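Local coordinates for putative hydrolase (Bacteroides ovatus, PDB 4HBS), which is of unknown function but folds as a five-bladed beta-propeller and is probably a hydrolase, perhaps acting on glycosidic bonds, at residues T133-P138 against Y156-G161; W174-N179 against R187-C192; S286-L291 against G330-Q335. One frame throughout, in Å; residues are numbered along the deposited sequence.

Interaction 1 of 3, residues T133-P138 against Y156-G161; sequences THIRHP and YLYWAG
The phenol ring of Y158 takes the imidazole of H137 on one face: H137 CD2 stands 3.4 Å above the ring plane, displaced toward the rim and nearest to Y158 CZ. The two rings are inclined at 40°, neither stacked nor edge-to-face. At the edge of the Y158 ring and in its plane lies the carbonyl oxygen of I135, and R136 O is 3.6 Å from Y158 CE2, also near the plane. Over one face of the H137 ring, toward the rim, lies CD of the adjoining P138. With CG anti to the backbone N (chi1 -164°), the H137 ring is carried toward Y158. H137 CB rests 3.9 Å from Y156 CB. Beside the root of the Y158 ring, I135 CG2 lies 3.9 Å from Y158 CB.

No direct hydrogen bond joins the two segments. One water spans them instead, accepting from H137 N at 3.1 Å and donating to Y156 O at 2.9 Å. R136 pairs with D153. The loop packs on the outermost strand 156-165 of a propeller blade through ring and aliphatic contacts and this bridging water, while Y158 OH and H137 ND1 find their partners outside the interface, in D215 and the backbone N of K139.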
ATOM      1  N   THR A 133      13.921   3.572 -11.857  1.00 43.34           N
ATOM      2  CA  THR A 133      12.832   4.203 -11.091  1.00 42.71           C
ATOM      3  C   THR A 133      11.739   4.756 -12.069  1.00 48.97           C
ATOM      4  O   THR A 133      12.086   5.399 -13.070  1.00 51.10           O
ATOM      5  CB  THR A 133      13.413   5.338 -10.223  1.00 46.46           C
ATOM      6  OG1 THR A 133      14.460   4.835  -9.391  1.00 41.87           O
ATOM      7  CG2 THR A 133      12.362   6.030  -9.386  1.00 44.88           C
ATOM      8  N   HIS A 134      10.441   4.483 -11.794  1.00 43.09           N
ATOM      9  CA  HIS A 134       9.364   4.931 -12.670  1.00 42.75           C
ATOM     10  C   HIS A 134       9.265   6.459 -12.672  1.00 49.37           C
ATOM     11  O   HIS A 134       9.290   7.050 -13.754  1.00 51.84           O
ATOM     12  CB  HIS A 134       8.007   4.286 -12.299  1.00 42.32           C
ATOM     13  CG  HIS A 134       6.810   5.044 -12.788  1.00 45.68           C
ATOM     14  ND1 HIS A 134       6.410   4.983 -14.103  1.00 48.15           N
ATOM     15  CD2 HIS A 134       5.968   5.857 -12.113  1.00 47.03           C
ATOM     16  CE1 HIS A 134       5.337   5.749 -14.193  1.00 47.98           C
ATOM     17  NE2 HIS A 134       5.039   6.303 -13.020  1.00 47.76           N
ATOM     18  N   ILE A 135       9.146   7.097 -11.476  1.00 43.77           N
ATOM     19  CA  ILE A 135       9.038   8.551 -11.373  1.00 42.84           C
ATOM     20  C   ILE A 135      10.149   9.034 -10.446  1.00 48.26           C
ATOM     21  O   ILE A 135      10.296   8.568  -9.313  1.00 48.74           O
ATOM     22  CB  ILE A 135       7.621   9.023 -10.958  1.00 44.92           C
ATOM     23  CG1 ILE A 135       7.487  10.554 -11.090  1.00 44.95           C
ATOM     24  CG2 ILE A 135       7.237   8.564  -9.571  1.00 44.56           C
ATOM     25  CD1 ILE A 135       6.076  11.056 -11.110  1.00 39.37           C
ATOM     26  N   ARG A 136      10.951   9.950 -10.964  1.00 44.80           N
ATOM     27  CA  ARG A 136      12.137  10.479 -10.316  1.00 44.01           C
ATOM     28  C   ARG A 136      11.824  11.810  -9.658  1.00 50.49           C
ATOM     29  O   ARG A 136      11.059  12.593 -10.218  1.00 52.71           O
ATOM     30  CB  ARG A 136      13.247  10.653 -11.390  1.00 41.37           C
ATOM     31  CG  ARG A 136      14.490   9.892 -11.095  1.00 43.36           C
ATOM     32  CD  ARG A 136      15.383   9.692 -12.299  1.00 48.67           C
ATOM     33  NE  ARG A 136      16.070  10.919 -12.728  1.00 59.18           N
ATOM     34  CZ  ARG A 136      17.129  11.472 -12.134  1.00 68.85           C
ATOM     35  NH1 ARG A 136      17.649  10.928 -11.043  1.00 45.96           N
ATOM     36  NH2 ARG A 136      17.677  12.574 -12.632  1.00 62.79           N
ATOM     37  N   HIS A 137      12.444  12.103  -8.511  1.00 46.62           N
ATOM     38  CA  HIS A 137      12.227  13.385  -7.864  1.00 47.36           C
ATOM     39  C   HIS A 137      13.101  14.486  -8.521  1.00 52.60           C
ATOM     40  O   HIS A 137      14.323  14.322  -8.628  1.00 52.54           O
ATOM     41  CB  HIS A 137      12.517  13.327  -6.365  1.00 47.79           C
ATOM     42  CG  HIS A 137      11.937  14.500  -5.659  1.00 52.02           C
ATOM     43  ND1 HIS A 137      12.526  15.739  -5.726  1.00 55.03           N
ATOM     44  CD2 HIS A 137      10.776  14.604  -4.980  1.00 54.24           C
ATOM     45  CE1 HIS A 137      11.717  16.554  -5.070  1.00 55.42           C
ATOM     46  NE2 HIS A 137      10.654  15.913  -4.603  1.00 55.10           N
ATOM     47  N   PRO A 138      12.513  15.656  -8.864  1.00 48.89           N
ATOM     48  CA  PRO A 138      13.310  16.749  -9.448  1.00 48.94           C
ATOM     49  C   PRO A 138      14.578  17.142  -8.685  1.00 51.98           C
ATOM     50  O   PRO A 138      15.535  17.558  -9.328  1.00 53.36           O
ATOM     51  CB  PRO A 138      12.338  17.916  -9.439  1.00 51.80           C
ATOM     52  CG  PRO A 138      11.013  17.305  -9.517  1.00 55.96           C
ATOM     53  CD  PRO A 138      11.084  16.015  -8.797  1.00 50.44           C
ATOM     54  N   TYR A 156      16.842  11.947  -3.145  1.00 42.81           N
ATOM     55  CA  TYR A 156      15.444  12.371  -3.183  1.00 42.54           C
ATOM     56  C   TYR A 156      14.658  11.368  -3.997  1.00 45.90           C
ATOM     57  O   TYR A 156      15.140  10.914  -5.036  1.00 45.96           O
ATOM     58  CB  TYR A 156      15.338  13.787  -3.764  1.00 44.74           C
ATOM     59  CG  TYR A 156      16.125  14.777  -2.938  1.00 47.50           C
ATOM     60  CD1 TYR A 156      15.662  15.201  -1.699  1.00 49.65           C
ATOM     61  CD2 TYR A 156      17.414  15.154  -3.309  1.00 48.65           C
ATOM     62  CE1 TYR A 156      16.421  16.048  -0.890  1.00 51.76           C
ATOM     63  CE2 TYR A 156      18.188  15.992  -2.505  1.00 50.00           C
ATOM     64  CZ  TYR A 156      17.685  16.444  -1.296  1.00 56.78           C
ATOM     65  OH  TYR A 156      18.416  17.295  -0.492  1.00 56.38           O
ATOM     66  N   LEU A 157      13.478  10.984  -3.527  1.00 42.19           N
ATOM     67  CA  LEU A 157      12.685   9.991  -4.255  1.00 42.24           C
ATOM     68  C   LEU A 157      11.197  10.160  -3.998  1.00 45.88           C
ATOM     69  O   LEU A 157      10.793  11.044  -3.244  1.00 45.23           O
ATOM     70  CB  LEU A 157      13.149   8.551  -3.867  1.00 41.31           C
ATOM     71  CG  LEU A 157      13.003   8.167  -2.393  1.00 44.29           C
ATOM     72  CD1 LEU A 157      11.745   7.383  -2.144  1.00 44.12           C
ATOM     73  CD2 LEU A 157      14.142   7.353  -1.949  1.00 43.97           C
ATOM     74  N   TYR A 158      10.392   9.320  -4.680  1.00 41.89           N
ATOM     75  CA  TYR A 158       8.947   9.293  -4.577  1.00 41.25           C
ATOM     76  C   TYR A 158       8.494   7.912  -4.158  1.00 45.89           C
ATOM     77  O   TYR A 158       9.006   6.921  -4.680  1.00 44.82           O
ATOM     78  CB  TYR A 158       8.295   9.654  -5.935  1.00 42.16           C
ATOM     79  CG  TYR A 158       8.185  11.142  -6.223  1.00 44.39           C
ATOM     80  CD1 TYR A 158       7.557  12.006  -5.326  1.00 46.43           C
ATOM     81  CD2 TYR A 158       8.633  11.674  -7.427  1.00 45.67           C
ATOM     82  CE1 TYR A 158       7.441  13.372  -5.589  1.00 45.66           C
ATOM     83  CE2 TYR A 158       8.511  13.037  -7.705  1.00 47.48           C
ATOM     84  CZ  TYR A 158       7.945  13.888  -6.767  1.00 51.32           C
ATOM     85  OH  TYR A 158       7.835  15.234  -7.014  1.00 50.67           O
ATOM     86  N   TRP A 159       7.522   7.835  -3.243  1.00 42.88           N
ATOM     87  CA  TRP A 159       6.919   6.570  -2.864  1.00 42.40           C
ATOM     88  C   TRP A 159       5.399   6.725  -3.008  1.00 47.99           C
ATOM     89  O   TRP A 159       4.875   7.840  -2.934  1.00 48.77           O
ATOM     90  CB  TRP A 159       7.361   6.120  -1.470  1.00 40.59           C
ATOM     91  CG  TRP A 159       8.700   5.429  -1.421  1.00 41.00           C
ATOM     92  CD1 TRP A 159       9.319   4.737  -2.425  1.00 43.52           C
ATOM     93  CD2 TRP A 159       9.569   5.353  -0.290  1.00 40.84           C
ATOM     94  NE1 TRP A 159      10.513   4.225  -1.984  1.00 42.02           N
ATOM     95  CE2 TRP A 159      10.684   4.569  -0.669  1.00 44.01           C
ATOM     96  CE3 TRP A 159       9.482   5.807   1.039  1.00 42.25           C
ATOM     97  CZ2 TRP A 159      11.691   4.222   0.239  1.00 43.25           C
ATOM     98  CZ3 TRP A 159      10.519   5.525   1.913  1.00 43.30           C
ATOM     99  CH2 TRP A 159      11.604   4.740   1.513  1.00 43.58           C
ATOM    100  N   ALA A 160       4.719   5.621  -3.342  1.00 43.87           N
ATOM    101  CA  ALA A 160       3.302   5.609  -3.671  1.00 44.03           C
ATOM    102  C   ALA A 160       2.396   6.164  -2.607  1.00 50.34           C
ATOM    103  O   ALA A 160       2.575   5.887  -1.428  1.00 51.52           O
ATOM    104  CB  ALA A 160       2.855   4.192  -3.978  1.00 44.19           C
ATOM    105  N   GLY A 161       1.431   6.951  -3.051  1.00 47.31           N
ATOM    106  CA  GLY A 161       0.321   7.440  -2.259  1.00 47.24           C
ATOM    107  C   GLY A 161      -0.862   6.725  -2.854  1.00 50.47           C
ATOM    108  O   GLY A 161      -0.675   5.888  -3.750  1.00 50.37           O
TER
HETATM  109  O   HOH W   1      14.271   9.840  -7.540  1.00 41.80           O

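Interaction 2 of 3, residues W174-N179 against R187-C192; sequences WGAVDN and RRFGTC
D178 and R187 form a salt bridge, with R187 NH2 2.8 Å from D178 OD2. The oxygen offers its anti lone pair and sits in the guanidinium plane, although the carboxylate and guanidinium planes are 71° apart. The two side chains run side by side, both with CG anti to the backbone N, and the other oxygen, D178 OD1, bonds to T180. The backbones of D178 and R187 exchange two hydrogen bonds; W174 and C192 do the same at the far end of the ladder.

Between them the register slips by one residue in a beta bulge at F189-G190: A176 O takes F189 N at 3.0 Å, while A176 N gives to G190 O at 2.8 Å. R188 NE also grips G190 O, at 3.0 Å, from the opposite face of the carbonyl plane. The R188 chain bends at chi2 (68°), placing CD 3.5 Å from A176 O. Its NH2 bonds to T191 OG1 at 2.8 Å and NH1 pairs with D226. One face of this guanidinium lies against G175, whose CA is 3.3 Å from R188 NE.

On the sheet face carrying A176 and D178, A176 CB makes a CH-pi contact with the F189 ring, 3.8 Å from its centroid; V177 C meets the ring's edge.

Strands 169-178 and 187-197 form a hairpin, the inner pair of a four-stranded blade, in which directional bonds hold the charged R188 flat over a glycine backbone.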
ATOM      1  N   TRP A 174       2.273  11.001  -5.221  1.00 45.39           N
ATOM      2  CA  TRP A 174       3.595  10.454  -5.005  1.00 44.75           C
ATOM      3  C   TRP A 174       4.225  11.292  -3.872  1.00 49.53           C
ATOM      4  O   TRP A 174       4.311  12.514  -4.002  1.00 50.20           O
ATOM      5  CB  TRP A 174       4.417  10.541  -6.308  1.00 43.88           C
ATOM      6  CG  TRP A 174       4.059   9.534  -7.355  1.00 44.83           C
ATOM      7  CD1 TRP A 174       3.410   9.771  -8.526  1.00 48.76           C
ATOM      8  CD2 TRP A 174       4.389   8.137  -7.351  1.00 43.92           C
ATOM      9  NE1 TRP A 174       3.303   8.606  -9.255  1.00 48.34           N
ATOM     10  CE2 TRP A 174       3.875   7.581  -8.542  1.00 48.91           C
ATOM     11  CE3 TRP A 174       5.057   7.296  -6.448  1.00 44.29           C
ATOM     12  CZ2 TRP A 174       3.999   6.209  -8.848  1.00 48.00           C
ATOM     13  CZ3 TRP A 174       5.205   5.949  -6.763  1.00 45.46           C
ATOM     14  CH2 TRP A 174       4.640   5.409  -7.928  1.00 46.56           C
ATOM     15  N   GLY A 175       4.603  10.648  -2.773  1.00 45.27           N
ATOM     16  CA  GLY A 175       5.183  11.320  -1.616  1.00 45.05           C
ATOM     17  C   GLY A 175       6.672  11.534  -1.754  1.00 48.86           C
ATOM     18  O   GLY A 175       7.403  10.564  -1.948  1.00 48.21           O
ATOM     19  N   ALA A 176       7.134  12.812  -1.672  1.00 45.34           N
ATOM     20  CA  ALA A 176       8.555  13.181  -1.800  1.00 44.51           C
ATOM     21  C   ALA A 176       9.297  12.805  -0.543  1.00 48.70           C
ATOM     22  O   ALA A 176       8.887  13.236   0.521  1.00 49.81           O
ATOM     23  CB  ALA A 176       8.687  14.666  -2.052  1.00 46.14           C
ATOM     24  N   VAL A 177      10.375  11.997  -0.640  1.00 43.90           N
ATOM     25  CA  VAL A 177      11.124  11.516   0.534  1.00 42.01           C
ATOM     26  C   VAL A 177      12.590  11.942   0.472  1.00 46.70           C
ATOM     27  O   VAL A 177      13.237  11.718  -0.544  1.00 45.54           O
ATOM     28  CB  VAL A 177      10.993   9.986   0.608  1.00 43.36           C
ATOM     29  CG1 VAL A 177      11.710   9.424   1.830  1.00 42.39           C
ATOM     30  CG2 VAL A 177       9.520   9.588   0.607  1.00 42.87           C
ATOM     31  N   ASP A 178      13.105  12.559   1.570  1.00 45.44           N
ATOM     32  CA  ASP A 178      14.494  13.023   1.697  1.00 46.55           C
ATOM     33  C   ASP A 178      15.315  12.048   2.558  1.00 51.07           C
ATOM     34  O   ASP A 178      15.021  11.886   3.753  1.00 50.90           O
ATOM     35  CB  ASP A 178      14.526  14.437   2.315  1.00 49.95           C
ATOM     36  CG  ASP A 178      15.886  15.112   2.342  1.00 64.83           C
ATOM     37  OD1 ASP A 178      16.889  14.458   1.957  1.00 65.73           O
ATOM     38  OD2 ASP A 178      15.940  16.319   2.673  1.00 72.09           O
ATOM     39  N   ASN A 179      16.369  11.429   1.953  1.00 47.61           N
ATOM     40  CA  ASN A 179      17.261  10.470   2.633  1.00 46.73           C
ATOM     41  C   ASN A 179      18.688  11.028   2.763  1.00 53.29           C
ATOM     42  O   ASN A 179      19.625  10.255   2.965  1.00 53.50           O
ATOM     43  CB  ASN A 179      17.276   9.136   1.872  1.00 42.14           C
ATOM     44  CG  ASN A 179      16.105   8.228   2.154  1.00 64.42           C
ATOM     45  OD1 ASN A 179      15.340   8.426   3.090  1.00 58.99           O
ATOM     46  ND2 ASN A 179      15.957   7.186   1.352  1.00 56.99           N
ATOM     47  N   ARG A 187      12.552  11.204   5.454  1.00 46.08           N
ATOM     48  CA  ARG A 187      11.811  12.417   5.810  1.00 45.37           C
ATOM     49  C   ARG A 187      10.852  12.853   4.675  1.00 50.43           C
ATOM     50  O   ARG A 187      11.305  13.286   3.606  1.00 50.72           O
ATOM     51  CB  ARG A 187      12.799  13.546   6.141  1.00 41.69           C
ATOM     52  CG  ARG A 187      12.173  14.852   6.591  1.00 45.26           C
ATOM     53  CD  ARG A 187      13.226  15.915   6.812  1.00 47.36           C
ATOM     54  NE  ARG A 187      13.744  16.454   5.549  1.00 58.02           N
ATOM     55  CZ  ARG A 187      13.135  17.367   4.783  1.00 74.67           C
ATOM     56  NH1 ARG A 187      11.951  17.866   5.139  1.00 60.97           N
ATOM     57  NH2 ARG A 187      13.702  17.783   3.654  1.00 63.59           N
ATOM     58  N   ARG A 188       9.522  12.757   4.924  1.00 46.39           N
ATOM     59  CA  ARG A 188       8.497  13.231   3.977  1.00 45.56           C
ATOM     60  C   ARG A 188       8.598  14.731   3.897  1.00 51.34           C
ATOM     61  O   ARG A 188       8.640  15.385   4.943  1.00 53.08           O
ATOM     62  CB  ARG A 188       7.088  12.824   4.451  1.00 43.23           C
ATOM     63  CG  ARG A 188       5.934  13.219   3.533  1.00 43.86           C
ATOM     64  CD  ARG A 188       5.976  12.457   2.230  1.00 45.04           C
ATOM     65  NE  ARG A 188       4.847  12.778   1.360  1.00 50.48           N
ATOM     66  CZ  ARG A 188       3.660  12.177   1.366  1.00 59.54           C
ATOM     67  NH1 ARG A 188       3.411  11.187   2.215  1.00 49.72           N
ATOM     68  NH2 ARG A 188       2.710  12.563   0.522  1.00 44.52           N
ATOM     69  N   PHE A 189       8.700  15.290   2.690  1.00 47.76           N
ATOM     70  CA  PHE A 189       8.845  16.738   2.535  1.00 47.98           C
ATOM     71  C   PHE A 189       7.981  17.341   1.443  1.00 53.82           C
ATOM     72  O   PHE A 189       8.134  18.530   1.173  1.00 56.45           O
ATOM     73  CB  PHE A 189      10.326  17.085   2.280  1.00 49.27           C
ATOM     74  CG  PHE A 189      10.898  16.766   0.917  1.00 49.36           C
ATOM     75  CD1 PHE A 189      11.444  15.519   0.650  1.00 51.00           C
ATOM     76  CD2 PHE A 189      11.039  17.757  -0.042  1.00 51.24           C
ATOM     77  CE1 PHE A 189      12.061  15.256  -0.581  1.00 51.04           C
ATOM     78  CE2 PHE A 189      11.627  17.479  -1.280  1.00 53.09           C
ATOM     79  CZ  PHE A 189      12.127  16.229  -1.542  1.00 49.80           C
ATOM     80  N   GLY A 190       7.042  16.591   0.883  1.00 49.35           N
ATOM     81  CA  GLY A 190       6.187  17.127  -0.165  1.00 49.96           C
ATOM     82  C   GLY A 190       5.429  16.055  -0.896  1.00 53.87           C
ATOM     83  O   GLY A 190       5.606  14.871  -0.607  1.00 52.56           O
ATOM     84  N   THR A 191       4.570  16.469  -1.848  1.00 51.19           N
ATOM     85  CA  THR A 191       3.758  15.555  -2.659  1.00 50.12           C
ATOM     86  C   THR A 191       3.737  16.015  -4.103  1.00 54.75           C
ATOM     87  O   THR A 191       3.849  17.212  -4.381  1.00 55.12           O
ATOM     88  CB  THR A 191       2.315  15.462  -2.118  1.00 54.51           C
ATOM     89  OG1 THR A 191       2.350  15.043  -0.752  1.00 57.91           O
ATOM     90  CG2 THR A 191       1.439  14.510  -2.928  1.00 47.87           C
ATOM     91  N   CYS A 192       3.570  15.052  -5.020  1.00 50.73           N
ATOM     92  CA  CYS A 192       3.439  15.304  -6.440  1.00 50.88           C
ATOM     93  C   CYS A 192       2.130  14.748  -6.889  1.00 52.95           C
ATOM     94  O   CYS A 192       1.813  13.640  -6.486  1.00 51.84           O
ATOM     95  CB  CYS A 192       4.591  14.663  -7.195  1.00 50.78           C
ATOM     96  SG  CYS A 192       4.291  14.455  -8.971  1.00 55.63           S
TER

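Interaction 3 of 3, residues S286-L291 against G330-Q335; sequences STIIPL and GPFVDQ
I288 O accepts a hydrogen bond from F332 N at 2.7 Å, with the donor nearly in line with the carbonyl (C=O...N angle 167°). The same oxygen lies at the edge of the F332 ring, in its plane, and is 3.3 Å from F332 CB. Alongside this bond the side chains of I288 and F332 run side by side, pointing the same way, and I288 CD1 reaches F332 CD2 at 3.7 Å, oblique to the ring. The next residue, I289, touches F332 CB with its CG2 branch (3.9 Å). Farther along, P290 CD lies 3.2 Å from F332 O.

F332 CG sits beside its backbone N (chi1 -85°), which starts the ring off next to the hydrogen bond, with I288 O at its edge. Around this shell, F323 of strand 319-325 and Y307 and M309 of strand 306-312 also touch F332. I288 and I289 pack on V246 of strand 245-251, in another sheet, so the loop lies between two blades.

The loop after helix 280-285 is thus joined to the approach to strand 333-340. One backbone hydrogen bond links the two segments directly; contacts of I288 and I289 with F332, and of P290 with F332 O, make up most of the rest.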
ATOM      1  N   SER A 286      -5.624  16.514  16.699  1.00 62.73           N
ATOM      2  CA  SER A 286      -6.827  16.229  15.910  1.00 61.80           C
ATOM      3  C   SER A 286      -6.930  14.746  15.486  1.00 63.16           C
ATOM      4  O   SER A 286      -7.432  14.458  14.395  1.00 62.09           O
ATOM      5  CB  SER A 286      -6.810  17.101  14.656  1.00 64.81           C
ATOM      6  OG  SER A 286      -6.358  18.404  14.969  1.00 74.16           O
ATOM      7  N   THR A 287      -6.429  13.808  16.320  1.00 58.81           N
ATOM      8  CA  THR A 287      -6.504  12.374  16.012  1.00 56.79           C
ATOM      9  C   THR A 287      -7.986  11.947  15.856  1.00 61.33           C
ATOM     10  O   THR A 287      -8.817  12.371  16.666  1.00 64.09           O
ATOM     11  CB  THR A 287      -5.773  11.532  17.082  1.00 62.22           C
ATOM     12  OG1 THR A 287      -5.733  10.179  16.636  1.00 61.14           O
ATOM     13  CG2 THR A 287      -6.430  11.586  18.462  1.00 62.10           C
ATOM     14  N   ILE A 288      -8.323  11.159  14.805  1.00 54.45           N
ATOM     15  CA  ILE A 288      -9.704  10.715  14.587  1.00 54.12           C
ATOM     16  C   ILE A 288      -9.937   9.282  15.125  1.00 58.72           C
ATOM     17  O   ILE A 288     -11.041   8.781  14.987  1.00 59.61           O
ATOM     18  CB  ILE A 288     -10.184  10.888  13.112  1.00 55.96           C
ATOM     19  CG1 ILE A 288      -9.463   9.962  12.112  1.00 53.42           C
ATOM     20  CG2 ILE A 288     -10.056  12.358  12.695  1.00 57.16           C
ATOM     21  CD1 ILE A 288     -10.183   9.801  10.840  1.00 55.74           C
ATOM     22  N   ILE A 289      -8.941   8.668  15.792  1.00 55.45           N
ATOM     23  CA  ILE A 289      -9.057   7.351  16.459  1.00 55.22           C
ATOM     24  C   ILE A 289      -9.014   7.646  17.969  1.00 63.47           C
ATOM     25  O   ILE A 289      -8.751   8.800  18.326  1.00 65.34           O
ATOM     26  CB  ILE A 289      -7.937   6.365  15.996  1.00 55.59           C
ATOM     27  CG1 ILE A 289      -6.516   6.964  16.155  1.00 54.86           C
ATOM     28  CG2 ILE A 289      -8.179   5.967  14.572  1.00 54.39           C
ATOM     29  CD1 ILE A 289      -5.420   5.977  16.123  1.00 55.91           C
ATOM     30  N   PRO A 290      -9.236   6.687  18.896  1.00 60.77           N
ATOM     31  CA  PRO A 290      -9.162   7.042  20.332  1.00 62.11           C
ATOM     32  C   PRO A 290      -7.755   7.491  20.751  1.00 68.11           C
ATOM     33  O   PRO A 290      -6.764   7.175  20.077  1.00 66.50           O
ATOM     34  CB  PRO A 290      -9.590   5.758  21.042  1.00 63.62           C
ATOM     35  CG  PRO A 290     -10.285   4.946  19.998  1.00 67.16           C
ATOM     36  CD  PRO A 290      -9.594   5.269  18.717  1.00 61.49           C
ATOM     37  N   LEU A 291      -7.666   8.236  21.868  1.00 67.55           N
ATOM     38  CA  LEU A 291      -6.379   8.768  22.373  1.00 67.71           C
ATOM     39  C   LEU A 291      -5.518   7.654  23.010  1.00 70.21           C
ATOM     40  O   LEU A 291      -4.293   7.784  23.130  1.00 68.00           O
ATOM     41  CB  LEU A 291      -6.620   9.903  23.394  1.00 70.17           C
ATOM     42  CG  LEU A 291      -6.958  11.280  22.800  1.00 76.01           C
ATOM     43  CD1 LEU A 291      -8.237  11.239  21.951  1.00 76.23           C
ATOM     44  CD2 LEU A 291      -7.099  12.324  23.901  1.00 81.16           C
ATOM     45  N   GLY A 330     -15.210  10.921  11.425  1.00 66.07           N
ATOM     46  CA  GLY A 330     -15.827  10.906  12.738  1.00 68.04           C
ATOM     47  C   GLY A 330     -15.010  10.176  13.746  1.00 72.92           C
ATOM     48  O   GLY A 330     -13.992   9.561  13.400  1.00 72.23           O
ATOM     49  N   PRO A 331     -15.432  10.217  15.010  1.00 69.95           N
ATOM     50  CA  PRO A 331     -14.682   9.480  16.024  1.00 68.64           C
ATOM     51  C   PRO A 331     -14.635   7.991  15.679  1.00 69.11           C
ATOM     52  O   PRO A 331     -15.677   7.331  15.675  1.00 69.89           O
ATOM     53  CB  PRO A 331     -15.454   9.767  17.326  1.00 72.61           C
ATOM     54  CG  PRO A 331     -16.798  10.179  16.897  1.00 78.90           C
ATOM     55  CD  PRO A 331     -16.617  10.878  15.580  1.00 73.85           C
ATOM     56  N   PHE A 332     -13.453   7.502  15.259  1.00 61.52           N
ATOM     57  CA  PHE A 332     -13.259   6.076  15.020  1.00 59.27           C
ATOM     58  C   PHE A 332     -13.111   5.496  16.415  1.00 62.96           C
ATOM     59  O   PHE A 332     -12.334   6.018  17.220  1.00 62.54           O
ATOM     60  CB  PHE A 332     -12.082   5.760  14.071  1.00 58.78           C
ATOM     61  CG  PHE A 332     -12.502   5.843  12.615  1.00 59.76           C
ATOM     62  CD1 PHE A 332     -13.073   4.749  11.974  1.00 61.86           C
ATOM     63  CD2 PHE A 332     -12.426   7.044  11.920  1.00 61.22           C
ATOM     64  CE1 PHE A 332     -13.516   4.847  10.650  1.00 61.91           C
ATOM     65  CE2 PHE A 332     -12.853   7.131  10.592  1.00 63.11           C
ATOM     66  CZ  PHE A 332     -13.392   6.031   9.967  1.00 60.42           C
ATOM     67  N   VAL A 333     -13.971   4.537  16.752  1.00 59.11           N
ATOM     68  CA  VAL A 333     -14.055   3.985  18.098  1.00 59.05           C
ATOM     69  C   VAL A 333     -14.092   2.469  18.063  1.00 61.51           C
ATOM     70  O   VAL A 333     -14.093   1.871  16.991  1.00 59.30           O
ATOM     71  CB  VAL A 333     -15.323   4.559  18.828  1.00 64.46           C
ATOM     72  CG1 VAL A 333     -15.131   6.025  19.170  1.00 65.20           C
ATOM     73  CG2 VAL A 333     -16.596   4.367  18.000  1.00 64.58           C
ATOM     74  N   ASP A 334     -14.098   1.861  19.263  1.00 59.44           N
ATOM     75  CA  ASP A 334     -14.236   0.431  19.488  1.00 58.98           C
ATOM     76  C   ASP A 334     -13.168  -0.341  18.726  1.00 60.66           C
ATOM     77  O   ASP A 334     -13.447  -1.013  17.727  1.00 60.00           O
ATOM     78  CB  ASP A 334     -15.670  -0.019  19.125  1.00 61.76           C
ATOM     79  CG  ASP A 334     -16.739   0.838  19.799  1.00 72.63           C
ATOM     80  OD1 ASP A 334     -16.531   1.240  20.969  1.00 73.42           O
ATOM     81  OD2 ASP A 334     -17.765   1.146  19.135  1.00 78.80           O
ATOM     82  N   GLN A 335     -11.926  -0.226  19.196  1.00 55.59           N
ATOM     83  CA  GLN A 335     -10.813  -0.928  18.574  1.00 53.14           C
ATOM     84  C   GLN A 335     -11.026  -2.416  18.741  1.00 57.16           C
ATOM     85  O   GLN A 335     -11.538  -2.847  19.776  1.00 58.94           O
ATOM     86  CB  GLN A 335      -9.485  -0.511  19.215  1.00 53.79           C
ATOM     87  CG  GLN A 335      -8.222  -1.109  18.580  1.00 58.50           C
ATOM     88  CD  GLN A 335      -7.026  -0.748  19.430  1.00 70.11           C
ATOM     89  OE1 GLN A 335      -6.644   0.420  19.522  1.00 65.23           O
ATOM     90  NE2 GLN A 335      -6.477  -1.716  20.161  1.00 56.04           N
TER

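Overall arrangement
Interactions 1 and 2 belong to one four-stranded blade: strand 156-165, which receives the loop in interaction 1, is the sheet neighbour of strand 169-178, and backbone bonds such as L157 O to V177 N join the two sites. H137 and F189 bring their rings together across them. Interaction 2 is buried and depends on a backbone ladder with charged side chains; interaction 1, partly buried at the sheet's edge, relies on rings and one bridging water. Interaction 3 stands apart, its centre 32 Å from that of interaction 1 and 27 Å from that of interaction 2. Also partly buried, it joins a loop to the turn leading into a blade's outermost strand, but with a direct hydrogen bond.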